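Local coordinates for ribosome-inactivating protein 3 (PDB 2PQI), which belongs to the plant ribosome-inactivating protein family and is a maize member built from a mixed beta-sheet with helices packed around it, at residues 2-7 against 21-26; 36-41 against 223-228. One frame throughout, in Å; residues are numbered along the deposited sequence.

Interaction 1 (2-7 against 21-26)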
ATOM      1  N   LYS A   2      -3.596 -14.674   4.253  1.00 34.27           N
ATOM      2  CA  LYS A   2      -4.926 -14.720   3.668  1.00 35.96           C
ATOM      3  C   LYS A   2      -4.819 -14.325   2.199  1.00 32.58           C
ATOM      4  O   LYS A   2      -4.090 -13.408   1.847  1.00 34.38           O
ATOM      5  CB  LYS A   2      -5.864 -13.747   4.399  1.00 40.13           C
ATOM      6  CG  LYS A   2      -7.212 -13.535   3.721  1.00 50.73           C
ATOM      7  CD  LYS A   2      -8.188 -14.676   3.986  1.00 60.39           C
ATOM      8  CE  LYS A   2      -9.126 -14.872   2.794  1.00 68.95           C
ATOM      9  NZ  LYS A   2     -10.534 -15.177   3.187  1.00 72.37           N
ATOM     10  N   PHE A   3      -5.526 -15.044   1.339  1.00 33.51           N
ATOM     11  CA  PHE A   3      -5.533 -14.728  -0.081  1.00 32.20           C
ATOM     12  C   PHE A   3      -6.741 -13.884  -0.323  1.00 30.21           C
ATOM     13  O   PHE A   3      -7.836 -14.400  -0.323  1.00 33.50           O
ATOM     14  CB  PHE A   3      -5.666 -15.976  -0.935  1.00 31.30           C
ATOM     15  CG  PHE A   3      -4.392 -16.417  -1.525  1.00 30.55           C
ATOM     16  CD1 PHE A   3      -3.452 -17.098  -0.756  1.00 35.45           C
ATOM     17  CD2 PHE A   3      -4.082 -16.080  -2.832  1.00 33.34           C
ATOM     18  CE1 PHE A   3      -2.213 -17.438  -1.290  1.00 36.50           C
ATOM     19  CE2 PHE A   3      -2.848 -16.411  -3.376  1.00 33.52           C
ATOM     20  CZ  PHE A   3      -1.910 -17.090  -2.601  1.00 32.39           C
ATOM     21  N   THR A   4      -6.539 -12.591  -0.513  1.00 33.22           N
ATOM     22  CA  THR A   4      -7.621 -11.651  -0.766  1.00 33.27           C
ATOM     23  C   THR A   4      -8.352 -12.121  -2.018  1.00 35.27           C
ATOM     24  O   THR A   4      -7.814 -12.915  -2.783  1.00 40.18           O
ATOM     25  CB  THR A   4      -7.047 -10.264  -1.038  1.00 34.96           C
ATOM     26  OG1 THR A   4      -8.091  -9.294  -1.021  1.00 43.62           O
ATOM     27  CG2 THR A   4      -6.414 -10.231  -2.396  1.00 37.17           C
ATOM     28  N   GLU A   5      -9.576 -11.665  -2.245  1.00 35.80           N
ATOM     29  CA  GLU A   5     -10.225 -12.099  -3.466  1.00 37.67           C
ATOM     30  C   GLU A   5      -9.663 -11.326  -4.664  1.00 37.94           C
ATOM     31  O   GLU A   5      -9.132 -10.212  -4.524  1.00 33.21           O
ATOM     32  CB  GLU A   5     -11.748 -11.977  -3.399  1.00 42.65           C
ATOM     33  CG  GLU A   5     -12.318 -10.967  -2.442  1.00 53.69           C
ATOM     34  CD  GLU A   5     -13.823 -10.871  -2.598  1.00 59.69           C
ATOM     35  OE1 GLU A   5     -14.474 -11.938  -2.607  1.00 61.45           O
ATOM     36  OE2 GLU A   5     -14.352  -9.745  -2.720  1.00 61.42           O
ATOM     37  N   ILE A   6      -9.760 -11.951  -5.833  1.00 32.38           N
ATOM     38  CA  ILE A   6      -9.246 -11.396  -7.076  1.00 31.99           C
ATOM     39  C   ILE A   6      -9.830 -10.048  -7.431  1.00 32.98           C
ATOM     40  O   ILE A   6     -11.008  -9.788  -7.176  1.00 30.96           O
ATOM     41  CB  ILE A   6      -9.515 -12.367  -8.263  1.00 36.76           C
ATOM     42  CG1 ILE A   6      -8.775 -13.687  -8.016  1.00 34.21           C
ATOM     43  CG2 ILE A   6      -9.159 -11.706  -9.584  1.00 26.83           C
ATOM     44  CD1 ILE A   6      -8.112 -14.261  -9.227  1.00 38.33           C
ATOM     45  N   PHE A   7      -8.995  -9.189  -8.017  1.00 33.97           N
ATOM     46  CA  PHE A   7      -9.445  -7.874  -8.461  1.00 33.59           C
ATOM     47  C   PHE A   7      -9.347  -7.812  -9.983  1.00 33.05           C
ATOM     48  O   PHE A   7      -8.244  -7.785 -10.535  1.00 30.87           O
ATOM     49  CB  PHE A   7      -8.581  -6.753  -7.881  1.00 33.80           C
ATOM     50  CG  PHE A   7      -9.101  -5.365  -8.196  1.00 37.02           C
ATOM     51  CD1 PHE A   7      -8.249  -4.268  -8.191  1.00 36.58           C
ATOM     52  CD2 PHE A   7     -10.450  -5.158  -8.478  1.00 37.58           C
ATOM     53  CE1 PHE A   7      -8.729  -2.981  -8.464  1.00 37.96           C
ATOM     54  CE2 PHE A   7     -10.939  -3.876  -8.752  1.00 40.59           C
ATOM     55  CZ  PHE A   7     -10.070  -2.783  -8.742  1.00 37.90           C
ATOM     56  N   ALA A  21     -12.480  -2.324   0.503  1.00 29.91           N
ATOM     57  CA  ALA A  21     -13.305  -2.746   1.634  1.00 33.19           C
ATOM     58  C   ALA A  21     -13.158  -4.240   1.875  1.00 31.96           C
ATOM     59  O   ALA A  21     -13.068  -4.685   3.014  1.00 35.45           O
ATOM     60  CB  ALA A  21     -14.795  -2.393   1.396  1.00 20.76           C
ATOM     61  N   SER A  22     -13.129  -5.014   0.797  1.00 32.58           N
ATOM     62  CA  SER A  22     -12.992  -6.459   0.923  1.00 30.44           C
ATOM     63  C   SER A  22     -11.688  -6.822   1.611  1.00 29.46           C
ATOM     64  O   SER A  22     -11.693  -7.553   2.609  1.00 24.76           O
ATOM     65  CB  SER A  22     -13.035  -7.138  -0.445  1.00 24.76           C
ATOM     66  OG  SER A  22     -13.010  -8.543  -0.286  1.00 32.00           O
ATOM     67  N   VAL A  23     -10.583  -6.305   1.072  1.00 28.14           N
ATOM     68  CA  VAL A  23      -9.247  -6.574   1.602  1.00 28.54           C
ATOM     69  C   VAL A  23      -9.038  -6.055   3.019  1.00 29.51           C
ATOM     70  O   VAL A  23      -8.245  -6.611   3.767  1.00 31.77           O
ATOM     71  CB  VAL A  23      -8.164  -6.016   0.658  1.00 24.29           C
ATOM     72  CG1 VAL A  23      -6.773  -6.281   1.225  1.00 19.71           C
ATOM     73  CG2 VAL A  23      -8.319  -6.665  -0.711  1.00 10.22           C
ATOM     74  N   ARG A  24      -9.758  -5.004   3.393  1.00 30.41           N
ATOM     75  CA  ARG A  24      -9.661  -4.480   4.754  1.00 30.89           C
ATOM     76  C   ARG A  24     -10.346  -5.437   5.721  1.00 30.50           C
ATOM     77  O   ARG A  24      -9.913  -5.616   6.865  1.00 28.24           O
ATOM     78  CB  ARG A  24     -10.347  -3.126   4.861  1.00 33.56           C
ATOM     79  CG  ARG A  24      -9.502  -1.976   4.391  1.00 34.41           C
ATOM     80  CD  ARG A  24     -10.214  -0.676   4.642  1.00 32.71           C
ATOM     81  NE  ARG A  24      -9.415   0.451   4.190  1.00 36.49           N
ATOM     82  CZ  ARG A  24      -9.893   1.674   3.995  1.00 38.57           C
ATOM     83  NH1 ARG A  24     -11.175   1.934   4.212  1.00 40.85           N
ATOM     84  NH2 ARG A  24      -9.091   2.640   3.576  1.00 34.38           N
ATOM     85  N   LYS A  25     -11.440  -6.032   5.261  1.00 29.15           N
ATOM     86  CA  LYS A  25     -12.174  -6.972   6.084  1.00 34.10           C
ATOM     87  C   LYS A  25     -11.271  -8.145   6.450  1.00 34.00           C
ATOM     88  O   LYS A  25     -11.313  -8.650   7.573  1.00 32.15           O
ATOM     89  CB  LYS A  25     -13.396  -7.482   5.337  1.00 37.20           C
ATOM     90  CG  LYS A  25     -14.691  -6.957   5.877  1.00 42.72           C
ATOM     91  CD  LYS A  25     -15.454  -6.239   4.794  1.00 47.61           C
ATOM     92  CE  LYS A  25     -16.767  -6.921   4.496  1.00 49.30           C
ATOM     93  NZ  LYS A  25     -17.348  -6.351   3.249  1.00 48.27           N
ATOM     94  N   ASP A  26     -10.444  -8.558   5.493  1.00 30.68           N
ATOM     95  CA  ASP A  26      -9.529  -9.672   5.689  1.00 27.46           C
ATOM     96  C   ASP A  26      -8.434  -9.334   6.685  1.00 29.61           C
ATOM     97  O   ASP A  26      -8.093 -10.153   7.555  1.00 29.71           O
ATOM     98  CB  ASP A  26      -8.903 -10.063   4.356  1.00 27.40           C
ATOM     99  CG  ASP A  26      -9.793 -10.964   3.538  1.00 33.80           C
ATOM    100  OD1 ASP A  26      -9.553 -11.065   2.324  1.00 36.31           O
ATOM    101  OD2 ASP A  26     -10.723 -11.586   4.102  1.00 41.14           O
TER

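Interaction 2 (36-41 against 223-228)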
ATOM      1  N   GLY A  36      -9.137   3.439  23.320  1.00 33.26           N
ATOM      2  CA  GLY A  36      -8.725   4.784  22.950  1.00 28.10           C
ATOM      3  C   GLY A  36      -8.301   4.979  21.499  1.00 30.46           C
ATOM      4  O   GLY A  36      -7.879   6.066  21.112  1.00 31.64           O
ATOM      5  N   ILE A  37      -8.400   3.934  20.687  1.00 27.38           N
ATOM      6  CA  ILE A  37      -8.015   4.030  19.286  1.00 25.75           C
ATOM      7  C   ILE A  37      -9.204   3.700  18.384  1.00 26.56           C
ATOM      8  O   ILE A  37      -9.777   2.616  18.488  1.00 33.69           O
ATOM      9  CB  ILE A  37      -6.822   3.064  18.981  1.00 27.39           C
ATOM     10  CG1 ILE A  37      -5.603   3.495  19.800  1.00 25.65           C
ATOM     11  CG2 ILE A  37      -6.498   3.049  17.487  1.00 18.10           C
ATOM     12  CD1 ILE A  37      -4.324   2.753  19.465  1.00 32.01           C
ATOM     13  N   PHE A  38      -9.590   4.637  17.520  1.00 22.76           N
ATOM     14  CA  PHE A  38     -10.712   4.399  16.607  1.00 30.44           C
ATOM     15  C   PHE A  38     -10.446   3.254  15.652  1.00 25.92           C
ATOM     16  O   PHE A  38     -11.230   2.312  15.559  1.00 29.94           O
ATOM     17  CB  PHE A  38     -11.032   5.640  15.764  1.00 34.75           C
ATOM     18  CG  PHE A  38     -11.901   6.637  16.465  1.00 46.63           C
ATOM     19  CD1 PHE A  38     -11.340   7.705  17.164  1.00 53.38           C
ATOM     20  CD2 PHE A  38     -13.286   6.500  16.447  1.00 48.50           C
ATOM     21  CE1 PHE A  38     -12.148   8.622  17.849  1.00 54.66           C
ATOM     22  CE2 PHE A  38     -14.101   7.410  17.129  1.00 54.10           C
ATOM     23  CZ  PHE A  38     -13.530   8.477  17.828  1.00 51.67           C
ATOM     24  N   GLN A  39      -9.322   3.342  14.956  1.00 24.44           N
ATOM     25  CA  GLN A  39      -8.940   2.350  13.973  1.00 24.96           C
ATOM     26  C   GLN A  39      -8.426   1.030  14.518  1.00 21.89           C
ATOM     27  O   GLN A  39      -7.849   0.962  15.596  1.00 27.66           O
ATOM     28  CB  GLN A  39      -7.876   2.929  13.035  1.00 26.29           C
ATOM     29  CG  GLN A  39      -8.179   4.325  12.541  1.00 22.80           C
ATOM     30  CD  GLN A  39      -7.571   5.364  13.431  1.00 24.52           C
ATOM     31  OE1 GLN A  39      -7.577   5.220  14.652  1.00 19.82           O
ATOM     32  NE2 GLN A  39      -7.048   6.428  12.835  1.00 20.91           N
ATOM     33  N   PRO A  40      -8.635  -0.038  13.755  1.00 20.33           N
ATOM     34  CA  PRO A  40      -8.159  -1.367  14.153  1.00 18.57           C
ATOM     35  C   PRO A  40      -6.645  -1.497  14.005  1.00 25.85           C
ATOM     36  O   PRO A  40      -6.113  -1.246  12.925  1.00 20.86           O
ATOM     37  CB  PRO A  40      -8.866  -2.298  13.167  1.00 17.70           C
ATOM     38  CG  PRO A  40     -10.113  -1.573  12.803  1.00 14.38           C
ATOM     39  CD  PRO A  40      -9.755  -0.113  12.800  1.00 17.88           C
ATOM     40  N   VAL A  41      -5.964  -1.887  15.080  1.00 26.46           N
ATOM     41  CA  VAL A  41      -4.512  -1.865  15.104  1.00 23.22           C
ATOM     42  C   VAL A  41      -3.953  -3.130  14.445  1.00 23.98           C
ATOM     43  O   VAL A  41      -4.408  -4.239  14.716  1.00 29.47           O
ATOM     44  CB  VAL A  41      -4.020  -1.736  16.551  1.00 20.29           C
ATOM     45  CG1 VAL A  41      -2.523  -1.974  16.640  1.00 15.59           C
ATOM     46  CG2 VAL A  41      -4.371  -0.356  17.057  1.00 13.14           C
ATOM     47  N   LYS A 223      -5.701  18.235  12.994  1.00 43.57           N
ATOM     48  CA  LYS A 223      -5.922  18.889  14.279  1.00 43.36           C
ATOM     49  C   LYS A 223      -5.893  18.032  15.529  1.00 43.19           C
ATOM     50  O   LYS A 223      -5.195  18.357  16.502  1.00 39.52           O
ATOM     51  CB  LYS A 223      -7.230  19.677  14.255  1.00 47.81           C
ATOM     52  CG  LYS A 223      -7.061  21.153  13.896  1.00 60.68           C
ATOM     53  CD  LYS A 223      -6.968  21.418  12.385  1.00 65.24           C
ATOM     54  CE  LYS A 223      -5.674  20.906  11.760  1.00 65.52           C
ATOM     55  NZ  LYS A 223      -4.468  21.559  12.335  1.00 66.94           N
ATOM     56  N   ASP A 224      -6.646  16.939  15.519  1.00 44.75           N
ATOM     57  CA  ASP A 224      -6.702  16.082  16.694  1.00 45.45           C
ATOM     58  C   ASP A 224      -6.986  14.635  16.345  1.00 47.70           C
ATOM     59  O   ASP A 224      -6.909  14.246  15.184  1.00 50.70           O
ATOM     60  CB  ASP A 224      -7.775  16.602  17.641  1.00 43.62           C
ATOM     61  CG  ASP A 224      -9.029  17.013  16.908  1.00 43.04           C
ATOM     62  OD1 ASP A 224      -9.574  16.187  16.148  1.00 42.95           O
ATOM     63  OD2 ASP A 224      -9.471  18.168  17.083  1.00 52.97           O
ATOM     64  N   LYS A 225      -7.339  13.842  17.354  1.00 48.88           N
ATOM     65  CA  LYS A 225      -7.603  12.426  17.138  1.00 46.61           C
ATOM     66  C   LYS A 225      -8.845  12.157  16.301  1.00 45.46           C
ATOM     67  O   LYS A 225      -8.924  11.145  15.610  1.00 47.82           O
ATOM     68  CB  LYS A 225      -7.668  11.690  18.486  1.00 47.38           C
ATOM     69  CG  LYS A 225      -9.049  11.380  19.011  1.00 49.52           C
ATOM     70  CD  LYS A 225      -9.220   9.871  19.283  1.00 49.05           C
ATOM     71  CE  LYS A 225      -9.081   9.518  20.759  1.00 48.46           C
ATOM     72  NZ  LYS A 225      -9.635   8.160  21.039  1.00 52.91           N
ATOM     73  N   ASN A 226      -9.806  13.066  16.338  1.00 43.32           N
ATOM     74  CA  ASN A 226     -11.019  12.885  15.553  1.00 40.90           C
ATOM     75  C   ASN A 226     -10.672  13.032  14.064  1.00 38.62           C
ATOM     76  O   ASN A 226     -11.187  12.297  13.211  1.00 35.54           O
ATOM     77  CB  ASN A 226     -12.064  13.935  15.955  1.00 40.68           C
ATOM     78  CG  ASN A 226     -13.440  13.616  15.421  1.00 38.06           C
ATOM     79  OD1 ASN A 226     -14.175  12.836  16.015  1.00 41.22           O
ATOM     80  ND2 ASN A 226     -13.789  14.209  14.285  1.00 37.38           N
ATOM     81  N   GLU A 227      -9.789  13.982  13.762  1.00 35.64           N
ATOM     82  CA  GLU A 227      -9.375  14.243  12.384  1.00 34.59           C
ATOM     83  C   GLU A 227      -8.489  13.123  11.851  1.00 36.10           C
ATOM     84  O   GLU A 227      -8.588  12.736  10.684  1.00 37.07           O
ATOM     85  CB  GLU A 227      -8.638  15.590  12.297  1.00 32.33           C
ATOM     86  CG  GLU A 227      -8.358  16.055  10.874  1.00 36.14           C
ATOM     87  CD  GLU A 227      -8.132  17.560  10.757  1.00 39.64           C
ATOM     88  OE1 GLU A 227      -7.939  18.238  11.788  1.00 38.29           O
ATOM     89  OE2 GLU A 227      -8.138  18.063   9.617  1.00 42.96           O
ATOM     90  N   ALA A 228      -7.620  12.603  12.711  1.00 36.66           N
ATOM     91  CA  ALA A 228      -6.733  11.518  12.324  1.00 37.92           C
ATOM     92  C   ALA A 228      -7.560  10.262  12.093  1.00 39.32           C
ATOM     93  O   ALA A 228      -7.267   9.467  11.193  1.00 39.48           O
ATOM     94  CB  ALA A 228      -5.699  11.265  13.421  1.00 36.87           C
TER

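Interaction 1 (2-7 against 21-26)
Lys-2 lies over one face of the Asp-26 carboxylate, its CG almost straight above Asp-26 CG at 3.6 Å, and the two side chains cross at about a right angle. CG leaves the backbone anti to N (chi1 170°), and the chain then bends, so that CD and CE stay over the same face. From there Lys-2 NZ reaches only a long salt bridge to Asp-26 OD2, 3.7 Å. Beyond the OD1 edge of Asp-26 sits the Thr-4 backbone, with CA 3.7 Å from OD1. The Glu-5 carboxylate is also met from above its plane: Ser-22 OG, anti to its own N, donates a hydrogen bond to Glu-5 OE2 over 3.0 Å, 51° out of the plane. Tyr-14 OH adds a weak bond to this OE2.

The parts joined are the edge strand 2-8 and helix 16-28. Strand 52-58 follows parallel beside the first strand, which makes this the opening half of a beta-alpha-beta crossover. Lys-2 is tied by backbone hydrogen bonds to Trp-52 and Tyr-54 there. The closest backbone approach is between Thr-4 CA and Val-23 CA, 5.8 Å. Val-23 also touches Leu-53 of the neighbouring strand, while Thr-4 touches Thr-55.

Interaction 2 (36-41 against 223-228)
Lys-225 and Phe-38 cross at about a right angle, with the lysine chain passing the edge of the ring and not its face. Lys-225 CD lies near the ring plane, 3.5 Å from Phe-38 CE1 and 3.7 Å from Phe-38 CD1. CG of Phe-38 stands anti to the carbonyl carbon, beside the backbone N (chi1 -83°). Past the ring, the bent lysine chain runs on to Gly-36, where Lys-225 NZ donates a hydrogen bond of 2.7 Å to Gly-36 O. The ammonium approaches this oxygen from above the carbonyl plane, 55° out of it, with a C=O...N angle of 118°. One side chain thus joins the loop twice, by its methylene edge contact and by its charged end.

The helix that supplies Lys-225, 225-231, begins here, and Asp-224 is its N-cap: Asp-224 OD1 accepts from Glu-227 N at 3.3 Å, nearly along the C-O axis, and more weakly from Asn-226 N. The other partner is the loop between helix 16-28 and strand 52-58, so the contact ties an early connection to a helix near the C-terminus. Helix 196-208 lies alongside both: Trp-206 touches Lys-225 and Ala-228, while Phe-204 and Ala-207 meet Ile-37.

Deeper in, Gln-39 is bent at chi2, and its NE2 lies 3.5 Å from Ala-228 O. Gln-39 NE2 donates a hydrogen bond to Val-232 O, just past the helix.

Both segments of interaction 1 precede those of interaction 2 in the sequence. Helix 16-28, which packs on strand 2-8 in the first contact, runs on into the loop that holds 36-41 in the second. The two do not touch: their centres are 23 Å apart and their nearest atoms about 7 Å. Interaction 1 is the nearer to the middle of the molecule, its centre 13 Å from that of the chain against 20 Å for interaction 2. The residues just after helix 225-231 connect them indirectly, since Arg-24 of the first helix touches Ala-233 while Gln-39 of the second contact bonds to Val-232.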